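Local coordinates for beta-carbonic anhydrase (Methanothermobacter thermautotrophicus, PDB 1G5C), which catalyses the reversible hydration of carbon dioxide to bicarbonate, with a zinc ion at its active site, at residues Asp34-Asp39 / Val85-Cys90; Glu81-Gly86 / His152-Asp157. All coordinates share one frame; numbering follows the deposited sequence.

Following the chain from the N terminus, strand 27-32 runs into the loop 34-39, and helix 40-45, strand 53-57 and helix 64-77 come next before the chain returns along strand 81-87. Contact 1 closes this first loop of 45 residues at the zinc site. Contact 2 closes a second, of 65 residues and three helices, where strand 150-156 pairs with 81-87. The loops follow one another rather than nest, overlapping at 81-90, where the strand serves both contacts and Val-85 and Gly-86 belong to each. Beyond the shared residues, Thr-88 N probably bonds to Ile-156 O (3.0 Å). Together they join the metal site to the parallel part of the sheet.

Contact 1: residues Asp34-Asp39 / Val85-Cys90; sequences DSRLID and VGHTDC. With ZN (zinc ion), chain G.
Asp-34, Arg-36 and Leu-37 face His-87 and Asp-89 from a loop whose backbone stays well clear of the other, the nearest CA atoms being 7.6 Å apart (Asp-34 and Cys-90), so side chains bridge the gap, Arg-36 to Asp-89, Asp-34 and Leu-37 to His-87. Arg-36 is the centre of a salt-bridge network. Side-on, its NE and NH2 take OD1 and OD2 of Asp-34, one oxygen each, on their syn sides; end-on, NH1 makes a salt bridge to Asp-89 OD2 at 2.9 Å on its anti side, while NH2 also meets Asp-89 O at 3.0 Å, a more bent bond (137°). The guanidinium and the Asp-89 carboxylate stand almost perpendicular (84°). Asp-34 OD1 accepts from Arg-36 N as well, forming an Asx turn, and the bonds on both oxygens probably hold the carboxylate's rotation.

His-87 takes the crowded position between backbone N and carbonyl carbon (chi1 66°), which sends NE2 to the zinc ion at 2.1 Å. Cys-90 SG is the second ligand here, at 2.4 Å; Cys-32 and a water complete the site. That water lies in the plane of the His-87 ring, at its edge. Its approach to Asp-34 OD2 is implausibly short, so the bond is doubtful, but Asp-34 standing between Arg-36 and the zinc-bound water is consistent with the Asp-Arg dyad known in beta-class carbonic anhydrases. Leu-37 CD1 packs on CD2 of the His-87 ring at 3.8 Å.

Leu-37 also touches Thr-31 and Cys-32 of strand 27-32 and Ile-156 of strand 150-156. Arg-36 O accepts from Arg-49 of the second subunit, so this loop, between strand 27-32 and helix 40-45, joins the C-terminal end of strand 81-87 to the dimer interface.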
ATOM      1  N   ASP A  34       5.461   9.130  -2.878  1.00 11.15           N
ATOM      2  CA  ASP A  34       5.759  10.558  -2.948  1.00  9.29           C
ATOM      3  C   ASP A  34       4.724  11.398  -2.187  1.00  9.80           C
ATOM      4  O   ASP A  34       3.512  11.269  -2.402  1.00  6.42           O
ATOM      5  CB  ASP A  34       5.816  11.009  -4.430  1.00 10.26           C
ATOM      6  CG  ASP A  34       6.578  12.320  -4.607  1.00 14.08           C
ATOM      7  OD1 ASP A  34       6.051  13.387  -4.225  1.00 12.45           O
ATOM      8  OD2 ASP A  34       7.723  12.271  -5.090  1.00 14.85           O
ATOM      9  N   SER A  35       5.199  12.272  -1.308  1.00 10.72           N
ATOM     10  CA  SER A  35       4.301  13.101  -0.491  1.00 13.32           C
ATOM     11  C   SER A  35       3.457  14.105  -1.256  1.00 14.27           C
ATOM     12  O   SER A  35       2.423  14.559  -0.748  1.00 11.00           O
ATOM     13  CB  SER A  35       5.078  13.850   0.606  1.00 16.24           C
ATOM     14  OG  SER A  35       5.841  14.914   0.065  1.00 16.07           O
ATOM     15  N   ARG A  36       3.869  14.448  -2.474  1.00 14.95           N
ATOM     16  CA  ARG A  36       3.102  15.410  -3.260  1.00 15.18           C
ATOM     17  C   ARG A  36       1.840  14.816  -3.878  1.00 14.97           C
ATOM     18  O   ARG A  36       1.008  15.545  -4.445  1.00 13.86           O
ATOM     19  CB  ARG A  36       3.990  16.008  -4.352  1.00 15.12           C
ATOM     20  CG  ARG A  36       5.139  16.811  -3.783  1.00 18.10           C
ATOM     21  CD  ARG A  36       6.122  17.148  -4.862  1.00 20.74           C
ATOM     22  NE  ARG A  36       6.897  15.970  -5.230  1.00 15.90           N
ATOM     23  CZ  ARG A  36       7.817  15.955  -6.187  1.00 20.99           C
ATOM     24  NH1 ARG A  36       8.090  17.056  -6.897  1.00 15.43           N
ATOM     25  NH2 ARG A  36       8.479  14.836  -6.418  1.00 19.44           N
ATOM     26  N   LEU A  37       1.699  13.499  -3.782  1.00 11.99           N
ATOM     27  CA  LEU A  37       0.515  12.835  -4.320  1.00 13.28           C
ATOM     28  C   LEU A  37      -0.608  12.818  -3.290  1.00 11.96           C
ATOM     29  O   LEU A  37      -1.767  12.576  -3.632  1.00 11.83           O
ATOM     30  CB  LEU A  37       0.842  11.396  -4.733  1.00 12.61           C
ATOM     31  CG  LEU A  37       1.731  11.281  -5.974  1.00 12.83           C
ATOM     32  CD1 LEU A  37       2.253   9.855  -6.145  1.00 11.73           C
ATOM     33  CD2 LEU A  37       0.917  11.722  -7.195  1.00 12.82           C
ATOM     34  N   ILE A  38      -0.274  13.050  -2.026  1.00 12.71           N
ATOM     35  CA  ILE A  38      -1.308  13.051  -0.991  1.00 12.65           C
ATOM     36  C   ILE A  38      -2.278  14.182  -1.321  1.00 14.14           C
ATOM     37  O   ILE A  38      -1.844  15.283  -1.675  1.00 11.29           O
ATOM     38  CB  ILE A  38      -0.705  13.293   0.421  1.00 14.56           C
ATOM     39  CG1 ILE A  38       0.279  12.169   0.767  1.00 12.85           C
ATOM     40  CG2 ILE A  38      -1.830  13.328   1.479  1.00 14.57           C
ATOM     41  CD1 ILE A  38       1.067  12.424   2.068  1.00 13.47           C
ATOM     42  N   ASP A  39      -3.580  13.891  -1.239  1.00 10.53           N
ATOM     43  CA  ASP A  39      -4.644  14.866  -1.512  1.00 10.92           C
ATOM     44  C   ASP A  39      -4.775  15.157  -3.005  1.00  8.58           C
ATOM     45  O   ASP A  39      -5.829  14.956  -3.600  1.00 11.08           O
ATOM     46  CB  ASP A  39      -4.378  16.195  -0.760  1.00  9.61           C
ATOM     47  CG  ASP A  39      -5.672  16.896  -0.298  1.00 12.44           C
ATOM     48  OD1 ASP A  39      -6.744  16.653  -0.894  1.00 14.81           O
ATOM     49  OD2 ASP A  39      -5.615  17.708   0.669  1.00 12.64           O
ATOM     50  N   VAL A  85      -0.553   4.596 -11.539  1.00 10.18           N
ATOM     51  CA  VAL A  85      -0.366   6.023 -11.768  1.00  9.57           C
ATOM     52  C   VAL A  85       1.056   6.450 -11.383  1.00 14.31           C
ATOM     53  O   VAL A  85       1.420   6.510 -10.192  1.00 12.70           O
ATOM     54  CB  VAL A  85      -1.382   6.889 -10.965  1.00 13.45           C
ATOM     55  CG1 VAL A  85      -1.178   8.376 -11.294  1.00 10.96           C
ATOM     56  CG2 VAL A  85      -2.809   6.477 -11.298  1.00  9.68           C
ATOM     57  N   GLY A  86       1.886   6.694 -12.395  1.00 11.13           N
ATOM     58  CA  GLY A  86       3.224   7.173 -12.107  1.00 10.69           C
ATOM     59  C   GLY A  86       3.118   8.684 -12.051  1.00 12.82           C
ATOM     60  O   GLY A  86       2.030   9.233 -12.257  1.00 13.23           O
ATOM     61  N   HIS A  87       4.218   9.380 -11.784  1.00 11.93           N
ATOM     62  CA  HIS A  87       4.143  10.834 -11.740  1.00 14.78           C
ATOM     63  C   HIS A  87       5.460  11.438 -12.184  1.00 15.31           C
ATOM     64  O   HIS A  87       6.503  10.803 -12.087  1.00 14.28           O
ATOM     65  CB  HIS A  87       3.816  11.318 -10.318  1.00 10.80           C
ATOM     66  CG  HIS A  87       4.899  11.030  -9.329  1.00 13.08           C
ATOM     67  ND1 HIS A  87       5.904  11.937  -9.043  1.00 14.51           N
ATOM     68  CD2 HIS A  87       5.169   9.928  -8.599  1.00 13.01           C
ATOM     69  CE1 HIS A  87       6.742  11.395  -8.183  1.00 12.20           C
ATOM     70  NE2 HIS A  87       6.326  10.176  -7.888  1.00 11.36           N
ATOM     71  N   THR A  88       5.401  12.673 -12.662  1.00 15.47           N
ATOM     72  CA  THR A  88       6.606  13.356 -13.112  1.00 15.55           C
ATOM     73  C   THR A  88       7.451  13.705 -11.895  1.00 17.59           C
ATOM     74  O   THR A  88       6.931  13.853 -10.776  1.00 19.74           O
ATOM     75  CB  THR A  88       6.266  14.658 -13.850  1.00 13.73           C
ATOM     76  OG1 THR A  88       5.456  15.474 -13.001  1.00 16.44           O
ATOM     77  CG2 THR A  88       5.501  14.377 -15.134  1.00 12.55           C
ATOM     78  N   ASP A  89       8.749  13.848 -12.122  1.00 17.36           N
ATOM     79  CA  ASP A  89       9.720  14.178 -11.080  1.00 18.43           C
ATOM     80  C   ASP A  89       9.728  13.150  -9.952  1.00 18.45           C
ATOM     81  O   ASP A  89       9.704  13.507  -8.769  1.00 17.42           O
ATOM     82  CB  ASP A  89       9.457  15.581 -10.517  1.00 19.28           C
ATOM     83  CG  ASP A  89      10.592  16.072  -9.630  1.00 20.56           C
ATOM     84  OD1 ASP A  89      11.745  15.742  -9.925  1.00 22.46           O
ATOM     85  OD2 ASP A  89      10.344  16.792  -8.647  1.00 26.53           O
ATOM     86  N   CYS A  90       9.772  11.876 -10.328  1.00 19.20           N
ATOM     87  CA  CYS A  90       9.801  10.786  -9.353  1.00 22.06           C
ATOM     88  C   CYS A  90      11.244  10.593  -8.893  1.00 24.93           C
ATOM     89  O   CYS A  90      11.539  10.651  -7.699  1.00 26.48           O
ATOM     90  CB  CYS A  90       9.265   9.497  -9.974  1.00 19.32           C
ATOM     91  SG  CYS A  90       9.153   8.106  -8.823  1.00 17.05           S
TER
HETATM   92 ZN    ZN G1001       7.701   8.839  -7.075  1.00 17.03          ZN
HETATM   93  O   HOH W   1       8.720  10.262  -6.047  1.00 15.71           O

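Contact 2: residues Glu81-Gly86 / His152-Asp157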
ATOM      1  N   GLU A  81     -10.746  -3.541 -12.021  1.00 19.25           N
ATOM      2  CA  GLU A  81     -10.025  -2.506 -12.753  1.00 19.31           C
ATOM      3  C   GLU A  81      -8.854  -1.994 -11.923  1.00 20.37           C
ATOM      4  O   GLU A  81      -9.020  -1.582 -10.769  1.00 17.39           O
ATOM      5  CB  GLU A  81     -10.962  -1.341 -13.098  1.00 20.46           C
ATOM      6  CG  GLU A  81     -10.289  -0.173 -13.822  1.00 24.41           C
ATOM      7  CD  GLU A  81     -11.294   0.741 -14.514  1.00 32.32           C
ATOM      8  OE1 GLU A  81     -12.432   0.872 -14.005  1.00 33.28           O
ATOM      9  OE2 GLU A  81     -10.953   1.331 -15.564  1.00 35.84           O
ATOM     10  N   ILE A  82      -7.670  -2.020 -12.517  1.00 18.46           N
ATOM     11  CA  ILE A  82      -6.468  -1.557 -11.834  1.00 17.08           C
ATOM     12  C   ILE A  82      -5.858  -0.423 -12.649  1.00 18.19           C
ATOM     13  O   ILE A  82      -5.782  -0.515 -13.882  1.00 18.15           O
ATOM     14  CB  ILE A  82      -5.411  -2.686 -11.730  1.00 17.90           C
ATOM     15  CG1 ILE A  82      -5.978  -3.868 -10.947  1.00 18.59           C
ATOM     16  CG2 ILE A  82      -4.139  -2.144 -11.066  1.00 13.82           C
ATOM     17  CD1 ILE A  82      -5.072  -5.088 -10.948  1.00 20.85           C
ATOM     18  N   ILE A  83      -5.423   0.632 -11.967  1.00 14.36           N
ATOM     19  CA  ILE A  83      -4.803   1.776 -12.630  1.00 13.30           C
ATOM     20  C   ILE A  83      -3.469   2.099 -11.976  1.00 13.47           C
ATOM     21  O   ILE A  83      -3.413   2.450 -10.783  1.00 12.26           O
ATOM     22  CB  ILE A  83      -5.679   3.071 -12.538  1.00 12.43           C
ATOM     23  CG1 ILE A  83      -7.066   2.828 -13.119  1.00 15.80           C
ATOM     24  CG2 ILE A  83      -5.006   4.205 -13.310  1.00 13.73           C
ATOM     25  CD1 ILE A  83      -8.038   4.022 -12.937  1.00 18.80           C
ATOM     26  N   ILE A  84      -2.387   1.957 -12.731  1.00 10.90           N
ATOM     27  CA  ILE A  84      -1.090   2.311 -12.187  1.00 10.85           C
ATOM     28  C   ILE A  84      -0.961   3.789 -12.520  1.00 14.75           C
ATOM     29  O   ILE A  84      -1.277   4.198 -13.653  1.00 15.23           O
ATOM     30  CB  ILE A  84       0.063   1.540 -12.869  1.00 14.81           C
ATOM     31  CG1 ILE A  84      -0.077   0.035 -12.593  1.00 14.50           C
ATOM     32  CG2 ILE A  84       1.412   2.089 -12.371  1.00 11.00           C
ATOM     33  CD1 ILE A  84       0.934  -0.858 -13.357  1.00 13.82           C
ATOM     34  N   VAL A  85      -0.553   4.596 -11.539  1.00 10.18           N
ATOM     35  CA  VAL A  85      -0.366   6.023 -11.768  1.00  9.57           C
ATOM     36  C   VAL A  85       1.056   6.450 -11.383  1.00 14.31           C
ATOM     37  O   VAL A  85       1.420   6.510 -10.192  1.00 12.70           O
ATOM     38  CB  VAL A  85      -1.382   6.889 -10.965  1.00 13.45           C
ATOM     39  CG1 VAL A  85      -1.178   8.376 -11.294  1.00 10.96           C
ATOM     40  CG2 VAL A  85      -2.809   6.477 -11.298  1.00  9.68           C
ATOM     41  N   GLY A  86       1.886   6.694 -12.395  1.00 11.13           N
ATOM     42  CA  GLY A  86       3.224   7.173 -12.107  1.00 10.69           C
ATOM     43  C   GLY A  86       3.118   8.684 -12.051  1.00 12.82           C
ATOM     44  O   GLY A  86       2.030   9.233 -12.257  1.00 13.23           O
ATOM     45  N   HIS A 152      -4.831  -0.302 -16.549  1.00 13.47           N
ATOM     46  CA  HIS A 152      -4.501   0.941 -17.227  1.00 13.41           C
ATOM     47  C   HIS A 152      -3.239   1.572 -16.664  1.00 16.37           C
ATOM     48  O   HIS A 152      -2.885   1.354 -15.506  1.00 16.58           O
ATOM     49  CB  HIS A 152      -5.673   1.923 -17.086  1.00 13.68           C
ATOM     50  CG  HIS A 152      -7.011   1.317 -17.414  1.00 20.35           C
ATOM     51  ND1 HIS A 152      -7.379   0.981 -18.695  1.00 18.55           N
ATOM     52  CD2 HIS A 152      -8.058   0.987 -16.618  1.00 17.03           C
ATOM     53  CE1 HIS A 152      -8.602   0.472 -18.682  1.00 17.29           C
ATOM     54  NE2 HIS A 152      -9.032   0.464 -17.435  1.00 18.79           N
ATOM     55  N   GLY A 153      -2.564   2.360 -17.493  1.00 17.15           N
ATOM     56  CA  GLY A 153      -1.352   3.020 -17.059  1.00 16.15           C
ATOM     57  C   GLY A 153      -1.470   4.500 -17.350  1.00 18.48           C
ATOM     58  O   GLY A 153      -1.804   4.887 -18.471  1.00 15.25           O
ATOM     59  N   LEU A 154      -1.193   5.326 -16.343  1.00 16.18           N
ATOM     60  CA  LEU A 154      -1.289   6.770 -16.477  1.00 14.52           C
ATOM     61  C   LEU A 154      -0.099   7.393 -15.795  1.00 17.23           C
ATOM     62  O   LEU A 154       0.559   6.758 -14.972  1.00 16.38           O
ATOM     63  CB  LEU A 154      -2.545   7.310 -15.759  1.00 15.37           C
ATOM     64  CG  LEU A 154      -3.932   6.736 -16.054  1.00 14.70           C
ATOM     65  CD1 LEU A 154      -4.971   7.407 -15.151  1.00 15.88           C
ATOM     66  CD2 LEU A 154      -4.273   6.954 -17.504  1.00 15.59           C
ATOM     67  N   ILE A 155       0.184   8.638 -16.159  1.00 13.79           N
ATOM     68  CA  ILE A 155       1.222   9.377 -15.483  1.00 16.16           C
ATOM     69  C   ILE A 155       0.603  10.737 -15.157  1.00 17.18           C
ATOM     70  O   ILE A 155      -0.068  11.348 -16.006  1.00 16.56           O
ATOM     71  CB  ILE A 155       2.498   9.549 -16.323  1.00 17.44           C
ATOM     72  CG1 ILE A 155       3.543  10.276 -15.470  1.00 18.42           C
ATOM     73  CG2 ILE A 155       2.208  10.314 -17.594  1.00 15.21           C
ATOM     74  CD1 ILE A 155       4.960  10.227 -16.021  1.00 17.35           C
ATOM     75  N   ILE A 156       0.794  11.192 -13.922  1.00 15.45           N
ATOM     76  CA  ILE A 156       0.243  12.474 -13.504  1.00 15.85           C
ATOM     77  C   ILE A 156       1.337  13.537 -13.340  1.00 14.81           C
ATOM     78  O   ILE A 156       2.433  13.229 -12.881  1.00 14.07           O
ATOM     79  CB  ILE A 156      -0.529  12.330 -12.147  1.00 16.09           C
ATOM     80  CG1 ILE A 156      -1.280  13.624 -11.827  1.00 18.46           C
ATOM     81  CG2 ILE A 156       0.452  12.005 -10.992  1.00 12.51           C
ATOM     82  CD1 ILE A 156      -2.237  13.489 -10.606  1.00 19.82           C
ATOM     83  N   ASP A 157       1.038  14.776 -13.735  1.00 14.48           N
ATOM     84  CA  ASP A 157       1.975  15.890 -13.556  1.00 14.60           C
ATOM     85  C   ASP A 157       1.958  16.159 -12.048  1.00 16.27           C
ATOM     86  O   ASP A 157       0.919  16.517 -11.497  1.00 16.94           O
ATOM     87  CB  ASP A 157       1.484  17.137 -14.306  1.00 16.67           C
ATOM     88  CG  ASP A 157       2.449  18.314 -14.181  1.00 22.10           C
ATOM     89  OD1 ASP A 157       2.754  18.745 -13.036  1.00 21.74           O
ATOM     90  OD2 ASP A 157       2.909  18.811 -15.227  1.00 26.43           O
TER
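Backbone bonds dominate where Ile-82, Ile-84 and Gly-86 run beside His-152, Leu-154 and Ile-156 as parallel strands, their axes 4.5 Å apart and 25° from exact alignment. Five N-H...O bonds ladder across, from His-152 N to Ile-82 O (2.8 Å) through to Ile-156 N and Gly-86 O (2.9 Å). CA-H...O contacts add to them.

Apolar contacts gather on one face: Ile-83 CG2 meets Leu-154 CD1 at 3.7 Å, and Val-85 CG1 meets Ile-156 CG2 at 4.0 Å. Leu-41 of helix 40-45 packs against the latter pair, while helix 128-141 lies against Ile-82, Ile-84 and Ile-155.

At the start, Glu-81, extended with CG anti to the backbone N (chi1 178°), brings OE2 to the edge of the His-152 ring, but the bond to NE2 is weak. ND1 bonds to Asp-169 N, its strongest polar partner, and NE2 also bonds to Glu-170 OE2. Replacing Glu-81 by an alanine is likely to cost the ring edge its CG and OE2 contacts and NE2 a weak second acceptor.

Cohesion therefore rests mainly on the backbone ladder and aliphatic packing; at one end, two carboxylates meeting at one imidazole would probably favour a protonated His-152.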